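Local coordinates for protein Lpg2148(MvcA) (Legionella pneumophila subsp. pneumophila str. Philadelphia 1, PDB 6K11) that probably acts as a deamidase-like Legionella effector that removes ubiquitin from the host ubiquitin-conjugating enzyme UBE2N and so regulates its activity, at residues A[76-88]-A[332-346]. Numbering follows the deposited sequence.
Sequences NDVCELLLGKIEA and TEINPELALKNLQET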
ATOM      1  N   ASN A  76      -0.830  -9.847   0.780  1.00 32.52           N
ATOM      2  CA  ASN A  76      -1.183 -10.835  -0.241  1.00 35.48           C
ATOM      3  C   ASN A  76      -0.561 -12.191   0.075  1.00 36.19           C
ATOM      4  O   ASN A  76      -1.205 -13.233  -0.108  1.00 35.87           O
ATOM      5  CB  ASN A  76      -0.744 -10.367  -1.634  1.00 35.01           C
ATOM      6  CG  ASN A  76      -1.606  -9.235  -2.195  1.00 33.91           C
ATOM      7  OD1 ASN A  76      -2.656  -8.898  -1.663  1.00 38.41           O
ATOM      8  ND2 ASN A  76      -1.168  -8.671  -3.307  1.00 35.93           N
ATOM      9  N   ASP A  77       0.688 -12.191   0.566  1.00 32.68           N
ATOM     10  CA  ASP A  77       1.370 -13.426   0.947  1.00 33.86           C
ATOM     11  C   ASP A  77       0.702 -14.085   2.147  1.00 38.77           C
ATOM     12  O   ASP A  77       0.534 -15.309   2.176  1.00 36.36           O
ATOM     13  CB  ASP A  77       2.835 -13.151   1.291  1.00 35.42           C
ATOM     14  CG  ASP A  77       3.698 -12.901   0.072  1.00 44.11           C
ATOM     15  OD1 ASP A  77       3.201 -13.053  -1.060  1.00 47.45           O
ATOM     16  OD2 ASP A  77       4.886 -12.529   0.265  1.00 50.04           O
ATOM     17  N   VAL A  78       0.403 -13.300   3.190  1.00 31.98           N
ATOM     18  CA  VAL A  78      -0.279 -13.850   4.358  1.00 33.38           C
ATOM     19  C   VAL A  78      -1.608 -14.483   3.946  1.00 33.44           C
ATOM     20  O   VAL A  78      -1.931 -15.605   4.351  1.00 35.76           O
ATOM     21  CB  VAL A  78      -0.468 -12.758   5.429  1.00 32.99           C
ATOM     22  CG1 VAL A  78      -1.378 -13.258   6.542  1.00 32.04           C
ATOM     23  CG2 VAL A  78       0.895 -12.369   6.026  1.00 30.88           C
ATOM     24  N   CYS A  79      -2.369 -13.794   3.095  1.00 33.97           N
ATOM     25  CA  CYS A  79      -3.680 -14.301   2.697  1.00 35.51           C
ATOM     26  C   CYS A  79      -3.558 -15.570   1.861  1.00 37.32           C
ATOM     27  O   CYS A  79      -4.351 -16.509   2.028  1.00 39.35           O
ATOM     28  CB  CYS A  79      -4.444 -13.228   1.921  1.00 36.11           C
ATOM     29  SG  CYS A  79      -5.062 -11.855   2.952  1.00 42.37           S
ATOM     30  N   GLU A  80      -2.590 -15.613   0.948  1.00 36.58           N
ATOM     31  CA  GLU A  80      -2.404 -16.810   0.135  1.00 39.80           C
ATOM     32  C   GLU A  80      -1.966 -17.996   0.989  1.00 40.91           C
ATOM     33  O   GLU A  80      -2.425 -19.128   0.780  1.00 37.41           O
ATOM     34  CB  GLU A  80      -1.386 -16.529  -0.964  1.00 42.21           C
ATOM     35  CG  GLU A  80      -1.236 -17.629  -1.982  1.00 51.02           C
ATOM     36  CD  GLU A  80      -1.385 -17.114  -3.401  1.00 60.67           C
ATOM     37  OE1 GLU A  80      -0.639 -17.589  -4.285  1.00 66.53           O
ATOM     38  OE2 GLU A  80      -2.246 -16.230  -3.629  1.00 60.99           O
ATOM     39  N   LEU A  81      -1.076 -17.762   1.958  1.00 35.25           N
ATOM     40  CA  LEU A  81      -0.633 -18.867   2.797  1.00 33.42           C
ATOM     41  C   LEU A  81      -1.763 -19.381   3.675  1.00 37.90           C
ATOM     42  O   LEU A  81      -1.942 -20.599   3.824  1.00 36.63           O
ATOM     43  CB  LEU A  81       0.560 -18.438   3.647  1.00 37.40           C
ATOM     44  CG  LEU A  81       1.866 -18.346   2.855  1.00 38.98           C
ATOM     45  CD1 LEU A  81       2.923 -17.608   3.676  1.00 37.82           C
ATOM     46  CD2 LEU A  81       2.336 -19.761   2.481  1.00 40.16           C
ATOM     47  N   LEU A  82      -2.557 -18.477   4.245  1.00 34.52           N
ATOM     48  CA  LEU A  82      -3.565 -18.912   5.205  1.00 34.80           C
ATOM     49  C   LEU A  82      -4.826 -19.425   4.520  1.00 36.55           C
ATOM     50  O   LEU A  82      -5.515 -20.283   5.078  1.00 37.75           O
ATOM     51  CB  LEU A  82      -3.913 -17.767   6.166  1.00 37.51           C
ATOM     52  CG  LEU A  82      -3.137 -17.718   7.488  1.00 38.83           C
ATOM     53  CD1 LEU A  82      -1.623 -17.932   7.264  1.00 33.02           C
ATOM     54  CD2 LEU A  82      -3.406 -16.391   8.232  1.00 39.84           C
ATOM     55  N   LEU A  83      -5.142 -18.922   3.323  1.00 36.41           N
ATOM     56  CA  LEU A  83      -6.377 -19.291   2.644  1.00 39.72           C
ATOM     57  C   LEU A  83      -6.185 -20.280   1.506  1.00 44.09           C
ATOM     58  O   LEU A  83      -7.146 -20.974   1.150  1.00 42.94           O
ATOM     59  CB  LEU A  83      -7.068 -18.049   2.077  1.00 36.52           C
ATOM     60  CG  LEU A  83      -7.681 -17.136   3.138  1.00 40.59           C
ATOM     61  CD1 LEU A  83      -7.929 -15.755   2.558  1.00 37.16           C
ATOM     62  CD2 LEU A  83      -8.977 -17.769   3.628  1.00 46.73           C
ATOM     63  N   GLY A  84      -4.999 -20.345   0.913  1.00 41.34           N
ATOM     64  CA  GLY A  84      -4.828 -21.012  -0.362  1.00 40.96           C
ATOM     65  C   GLY A  84      -5.236 -20.121  -1.525  1.00 41.03           C
ATOM     66  O   GLY A  84      -5.980 -19.159  -1.377  1.00 41.30           O
ATOM     67  N   LYS A  85      -4.735 -20.465  -2.713  1.00 41.85           N
ATOM     68  CA  LYS A  85      -4.853 -19.572  -3.865  1.00 47.80           C
ATOM     69  C   LYS A  85      -6.313 -19.263  -4.211  1.00 44.59           C
ATOM     70  O   LYS A  85      -6.676 -18.101  -4.426  1.00 45.39           O
ATOM     71  CB  LYS A  85      -4.128 -20.190  -5.063  1.00 50.24           C
ATOM     72  CG  LYS A  85      -4.009 -19.283  -6.276  1.00 53.44           C
ATOM     73  CD  LYS A  85      -2.580 -18.782  -6.433  1.00 60.77           C
ATOM     74  CE  LYS A  85      -2.483 -17.613  -7.415  1.00 64.31           C
ATOM     75  NZ  LYS A  85      -1.065 -17.172  -7.608  1.00 67.35           N
ATOM     76  N   ILE A  86      -7.167 -20.290  -4.264  1.00 45.41           N
ATOM     77  CA  ILE A  86      -8.552 -20.103  -4.708  1.00 41.10           C
ATOM     78  C   ILE A  86      -9.330 -19.226  -3.730  1.00 38.74           C
ATOM     79  O   ILE A  86      -9.990 -18.260  -4.130  1.00 41.24           O
ATOM     80  CB  ILE A  86      -9.243 -21.469  -4.892  1.00 46.29           C
ATOM     81  CG1 ILE A  86      -8.726 -22.175  -6.140  1.00 45.95           C
ATOM     82  CG2 ILE A  86     -10.756 -21.301  -4.953  1.00 44.50           C
ATOM     83  CD1 ILE A  86      -8.685 -23.684  -5.986  1.00 52.55           C
ATOM     84  N   GLU A  87      -9.306 -19.575  -2.439  1.00 40.60           N
ATOM     85  CA  GLU A  87     -10.050 -18.790  -1.456  1.00 42.58           C
ATOM     86  C   GLU A  87      -9.450 -17.401  -1.261  1.00 45.91           C
ATOM     87  O   GLU A  87     -10.183 -16.443  -0.983  1.00 44.25           O
ATOM     88  CB  GLU A  87     -10.102 -19.522  -0.111  1.00 41.92           C
ATOM     89  CG  GLU A  87     -11.037 -20.718  -0.095  1.00 49.16           C
ATOM     90  CD  GLU A  87     -12.442 -20.375  -0.574  1.00 52.33           C
ATOM     91  OE1 GLU A  87     -13.094 -19.495   0.039  1.00 50.41           O
ATOM     92  OE2 GLU A  87     -12.885 -20.986  -1.576  1.00 55.49           O
ATOM     93  N   ALA A  88      -8.127 -17.269  -1.385  1.00 43.55           N
ATOM     94  CA  ALA A  88      -7.535 -15.937  -1.339  1.00 43.74           C
ATOM     95  C   ALA A  88      -8.046 -15.072  -2.486  1.00 43.69           C
ATOM     96  O   ALA A  88      -8.266 -13.867  -2.310  1.00 41.50           O
ATOM     97  CB  ALA A  88      -6.008 -16.037  -1.364  1.00 41.25           C
ATOM     98  N   THR A 332     -12.464 -13.051   7.397  1.00 43.13           N
ATOM     99  CA  THR A 332     -12.821 -14.399   6.988  1.00 41.60           C
ATOM    100  C   THR A 332     -12.325 -15.385   8.032  1.00 43.32           C
ATOM    101  O   THR A 332     -11.429 -15.089   8.832  1.00 42.31           O
ATOM    102  CB  THR A 332     -12.242 -14.746   5.608  1.00 45.25           C
ATOM    103  OG1 THR A 332     -12.585 -16.095   5.280  1.00 47.36           O
ATOM    104  CG2 THR A 332     -10.709 -14.612   5.620  1.00 42.99           C
ATOM    105  N   GLU A 333     -12.934 -16.560   8.036  1.00 44.27           N
ATOM    106  CA  GLU A 333     -12.393 -17.621   8.866  1.00 42.93           C
ATOM    107  C   GLU A 333     -11.278 -18.339   8.121  1.00 43.23           C
ATOM    108  O   GLU A 333     -11.189 -18.294   6.890  1.00 45.95           O
ATOM    109  CB  GLU A 333     -13.482 -18.597   9.297  1.00 49.88           C
ATOM    110  CG  GLU A 333     -14.714 -17.874   9.797  1.00 54.24           C
ATOM    111  CD  GLU A 333     -15.945 -18.741   9.840  1.00 64.42           C
ATOM    112  OE1 GLU A 333     -16.963 -18.368   9.203  1.00 71.71           O
ATOM    113  OE2 GLU A 333     -15.898 -19.769  10.542  1.00 65.56           O
ATOM    114  N   ILE A 334     -10.415 -18.988   8.894  1.00 42.97           N
ATOM    115  CA  ILE A 334      -9.235 -19.691   8.405  1.00 43.98           C
ATOM    116  C   ILE A 334      -9.389 -21.160   8.770  1.00 44.63           C
ATOM    117  O   ILE A 334      -9.840 -21.485   9.874  1.00 43.29           O
ATOM    118  CB  ILE A 334      -7.947 -19.098   9.034  1.00 46.19           C
ATOM    119  CG1 ILE A 334      -7.423 -17.875   8.259  1.00 44.74           C
ATOM    120  CG2 ILE A 334      -6.859 -20.148   9.252  1.00 44.38           C
ATOM    121  CD1 ILE A 334      -7.976 -17.691   6.904  1.00 44.07           C
ATOM    122  N   ASN A 335      -9.010 -22.050   7.853  1.00 40.12           N
ATOM    123  CA  ASN A 335      -8.879 -23.464   8.182  1.00 40.75           C
ATOM    124  C   ASN A 335      -7.430 -23.753   8.555  1.00 39.28           C
ATOM    125  O   ASN A 335      -6.571 -23.784   7.663  1.00 40.81           O
ATOM    126  CB  ASN A 335      -9.313 -24.332   6.999  1.00 40.15           C
ATOM    127  CG  ASN A 335      -9.120 -25.824   7.260  1.00 42.76           C
ATOM    128  OD1 ASN A 335      -8.697 -26.240   8.343  1.00 46.13           O
ATOM    129  ND2 ASN A 335      -9.446 -26.634   6.270  1.00 49.79           N
ATOM    130  N   PRO A 336      -7.113 -23.985   9.832  1.00 39.69           N
ATOM    131  CA  PRO A 336      -5.702 -24.152  10.214  1.00 41.78           C
ATOM    132  C   PRO A 336      -5.020 -25.334   9.564  1.00 44.07           C
ATOM    133  O   PRO A 336      -3.804 -25.273   9.340  1.00 40.04           O
ATOM    134  CB  PRO A 336      -5.766 -24.325  11.738  1.00 41.80           C
ATOM    135  CG  PRO A 336      -7.037 -23.707  12.141  1.00 45.11           C
ATOM    136  CD  PRO A 336      -7.999 -23.980  11.009  1.00 40.32           C
ATOM    137  N   GLU A 337      -5.748 -26.418   9.260  1.00 43.23           N
ATOM    138  CA  GLU A 337      -5.109 -27.574   8.632  1.00 42.99           C
ATOM    139  C   GLU A 337      -4.594 -27.221   7.252  1.00 37.83           C
ATOM    140  O   GLU A 337      -3.504 -27.649   6.858  1.00 38.25           O
ATOM    141  CB  GLU A 337      -6.077 -28.758   8.537  1.00 45.07           C
ATOM    142  CG  GLU A 337      -6.686 -29.218   9.856  1.00 50.88           C
ATOM    143  CD  GLU A 337      -5.687 -29.496  10.984  1.00 64.06           C
ATOM    144  OE1 GLU A 337      -6.178 -29.668  12.136  1.00 71.97           O
ATOM    145  OE2 GLU A 337      -4.455 -29.597  10.751  1.00 58.83           O
ATOM    146  N   LEU A 338      -5.389 -26.468   6.494  1.00 36.82           N
ATOM    147  CA  LEU A 338      -4.980 -26.046   5.163  1.00 38.66           C
ATOM    148  C   LEU A 338      -3.807 -25.066   5.231  1.00 38.07           C
ATOM    149  O   LEU A 338      -2.851 -25.185   4.457  1.00 36.47           O
ATOM    150  CB  LEU A 338      -6.167 -25.418   4.434  1.00 42.01           C
ATOM    151  CG  LEU A 338      -5.918 -24.797   3.064  1.00 43.08           C
ATOM    152  CD1 LEU A 338      -5.195 -25.779   2.141  1.00 46.23           C
ATOM    153  CD2 LEU A 338      -7.240 -24.372   2.461  1.00 48.34           C
ATOM    154  N   ALA A 339      -3.869 -24.094   6.152  1.00 38.01           N
ATOM    155  CA  ALA A 339      -2.780 -23.123   6.301  1.00 37.64           C
ATOM    156  C   ALA A 339      -1.464 -23.814   6.666  1.00 34.81           C
ATOM    157  O   ALA A 339      -0.413 -23.513   6.087  1.00 33.98           O
ATOM    158  CB  ALA A 339      -3.152 -22.072   7.353  1.00 36.12           C
ATOM    159  N   LEU A 340      -1.505 -24.750   7.623  1.00 32.27           N
ATOM    160  CA  LEU A 340      -0.303 -25.492   8.006  1.00 32.42           C
ATOM    161  C   LEU A 340       0.232 -26.338   6.859  1.00 34.10           C
ATOM    162  O   LEU A 340       1.447 -26.546   6.757  1.00 33.96           O
ATOM    163  CB  LEU A 340      -0.590 -26.383   9.219  1.00 35.23           C
ATOM    164  CG  LEU A 340      -0.816 -25.687  10.567  1.00 36.01           C
ATOM    165  CD1 LEU A 340      -1.489 -26.631  11.575  1.00 39.21           C
ATOM    166  CD2 LEU A 340       0.499 -25.136  11.113  1.00 37.25           C
ATOM    167  N   LYS A 341      -0.652 -26.856   6.005  1.00 35.93           N
ATOM    168  CA  LYS A 341      -0.210 -27.584   4.818  1.00 33.36           C
ATOM    169  C   LYS A 341       0.446 -26.661   3.800  1.00 33.96           C
ATOM    170  O   LYS A 341       1.457 -27.023   3.186  1.00 34.26           O
ATOM    171  CB  LYS A 341      -1.389 -28.301   4.170  1.00 40.02           C
ATOM    172  CG  LYS A 341      -0.952 -29.147   3.000  1.00 44.21           C
ATOM    173  CD  LYS A 341      -1.745 -30.432   2.902  1.00 54.99           C
ATOM    174  CE  LYS A 341      -1.338 -31.209   1.660  1.00 62.16           C
ATOM    175  NZ  LYS A 341      -2.489 -31.377   0.738  1.00 63.18           N
ATOM    176  N   ASN A 342      -0.130 -25.480   3.584  1.00 31.53           N
ATOM    177  CA  ASN A 342       0.510 -24.486   2.720  1.00 34.56           C
ATOM    178  C   ASN A 342       1.888 -24.093   3.244  1.00 31.83           C
ATOM    179  O   ASN A 342       2.843 -23.952   2.471  1.00 33.36           O
ATOM    180  CB  ASN A 342      -0.385 -23.251   2.602  1.00 31.70           C
ATOM    181  CG  ASN A 342      -1.628 -23.523   1.775  1.00 42.55           C
ATOM    182  OD1 ASN A 342      -1.659 -24.475   0.999  1.00 37.85           O
ATOM    183  ND2 ASN A 342      -2.653 -22.689   1.932  1.00 37.60           N
ATOM    184  N   LEU A 343       1.998 -23.877   4.550  1.00 32.08           N
ATOM    185  CA  LEU A 343       3.284 -23.525   5.144  1.00 32.04           C
ATOM    186  C   LEU A 343       4.280 -24.677   5.022  1.00 34.74           C
ATOM    187  O   LEU A 343       5.469 -24.455   4.754  1.00 30.10           O
ATOM    188  CB  LEU A 343       3.078 -23.121   6.607  1.00 31.35           C
ATOM    189  CG  LEU A 343       2.416 -21.749   6.798  1.00 31.61           C
ATOM    190  CD1 LEU A 343       1.716 -21.684   8.161  1.00 33.52           C
ATOM    191  CD2 LEU A 343       3.458 -20.597   6.659  1.00 30.34           C
ATOM    192  N   GLN A 344       3.820 -25.917   5.210  1.00 32.21           N
ATOM    193  CA  GLN A 344       4.732 -27.047   5.065  1.00 32.54           C
ATOM    194  C   GLN A 344       5.186 -27.221   3.618  1.00 31.62           C
ATOM    195  O   GLN A 344       6.339 -27.596   3.370  1.00 32.10           O
ATOM    196  CB  GLN A 344       4.084 -28.342   5.574  1.00 36.81           C
ATOM    197  CG  GLN A 344       5.050 -29.528   5.596  1.00 42.39           C
ATOM    198  CD  GLN A 344       6.463 -29.165   6.118  1.00 43.93           C
ATOM    199  OE1 GLN A 344       6.620 -28.525   7.177  1.00 48.69           O
ATOM    200  NE2 GLN A 344       7.490 -29.571   5.368  1.00 40.93           N
ATOM    201  N   GLU A 345       4.306 -26.961   2.648  1.00 31.19           N
ATOM    202  CA  GLU A 345       4.729 -27.032   1.250  1.00 32.87           C
ATOM    203  C   GLU A 345       5.725 -25.928   0.915  1.00 31.29           C
ATOM    204  O   GLU A 345       6.652 -26.145   0.130  1.00 34.49           O
ATOM    205  CB  GLU A 345       3.529 -26.955   0.316  1.00 36.40           C
ATOM    206  CG  GLU A 345       2.747 -28.268   0.252  1.00 43.00           C
ATOM    207  CD  GLU A 345       1.365 -28.108  -0.343  1.00 49.73           C
ATOM    208  OE1 GLU A 345       0.967 -26.965  -0.675  1.00 55.60           O
ATOM    209  OE2 GLU A 345       0.668 -29.138  -0.463  1.00 57.10           O
ATOM    210  N   THR A 346       5.573 -24.750   1.516  1.00 33.17           N
ATOM    211  CA  THR A 346       6.591 -23.716   1.341  1.00 30.58           C
ATOM    212  C   THR A 346       7.912 -24.144   1.968  1.00 28.68           C
ATOM    213  O   THR A 346       8.980 -23.934   1.384  1.00 31.24           O
ATOM    214  CB  THR A 346       6.074 -22.419   1.942  1.00 31.28           C
ATOM    215  OG1 THR A 346       4.854 -22.083   1.276  1.00 31.98           O
ATOM    216  CG2 THR A 346       7.089 -21.291   1.761  1.00 30.70           C
TER
HETATM  217  O   HOH W   1      -7.843 -21.621   5.339  1.00 41.04           O
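The C-terminal end of helix 71-83 is received here by a strand-to-helix connection: L81, L82 and L83 meet the end of strand 325-333, the link at I334 and N335, and the first turns of helix 336-351. The axes of the segments 76-83 and 336-346 approach to 7.7 Å with their directions 113° apart, a steep crossing. The nearest CA atoms across the contact are those of L82 and A339, 4.4 Å apart, a closeness consistent with the small side chain of A339.

Two carbonyls near the helix end, those of L81 and L82, find polar partners on the other side, one directly and one through a water. N342 ND2 donates to L81 O at 2.9 Å, and the bond is nearly straight at the hydrogen (164°). The acceptor lies in the amide plane of N342, whereas the nitrogen stands above the L81 carbonyl plane. With chi1 at -71°, N342 holds its CG beside its own backbone N, which leaves the amide reaching across to helix 71-83. At the next residue, a water donates to L82 O (2.7 Å) and accepts from N335 N, linking the helix end to the N-cap residue of helix 336-351. N335 OD1 in turn receives E337 N, a capping bond.

Van der Waals contacts lie beside these bonds. L83 and I334 cross at about a right angle, and their methyls CD2 and CD1 are tightly packed at 3.4 Å. L338 CD2 rests against L83 O at 3.6 Å, while L81 CD2 meets T346 OG1, a hydroxyl that donates to N342 O.

Around the contact, V8 of helix 4-19 touches both L82 and A339, L121 of strand 120-129 lies against L82 and I334, and F91 of helix 85-93 packs on L83 and T332, so the crossing joins these helices to the antiparallel sheet.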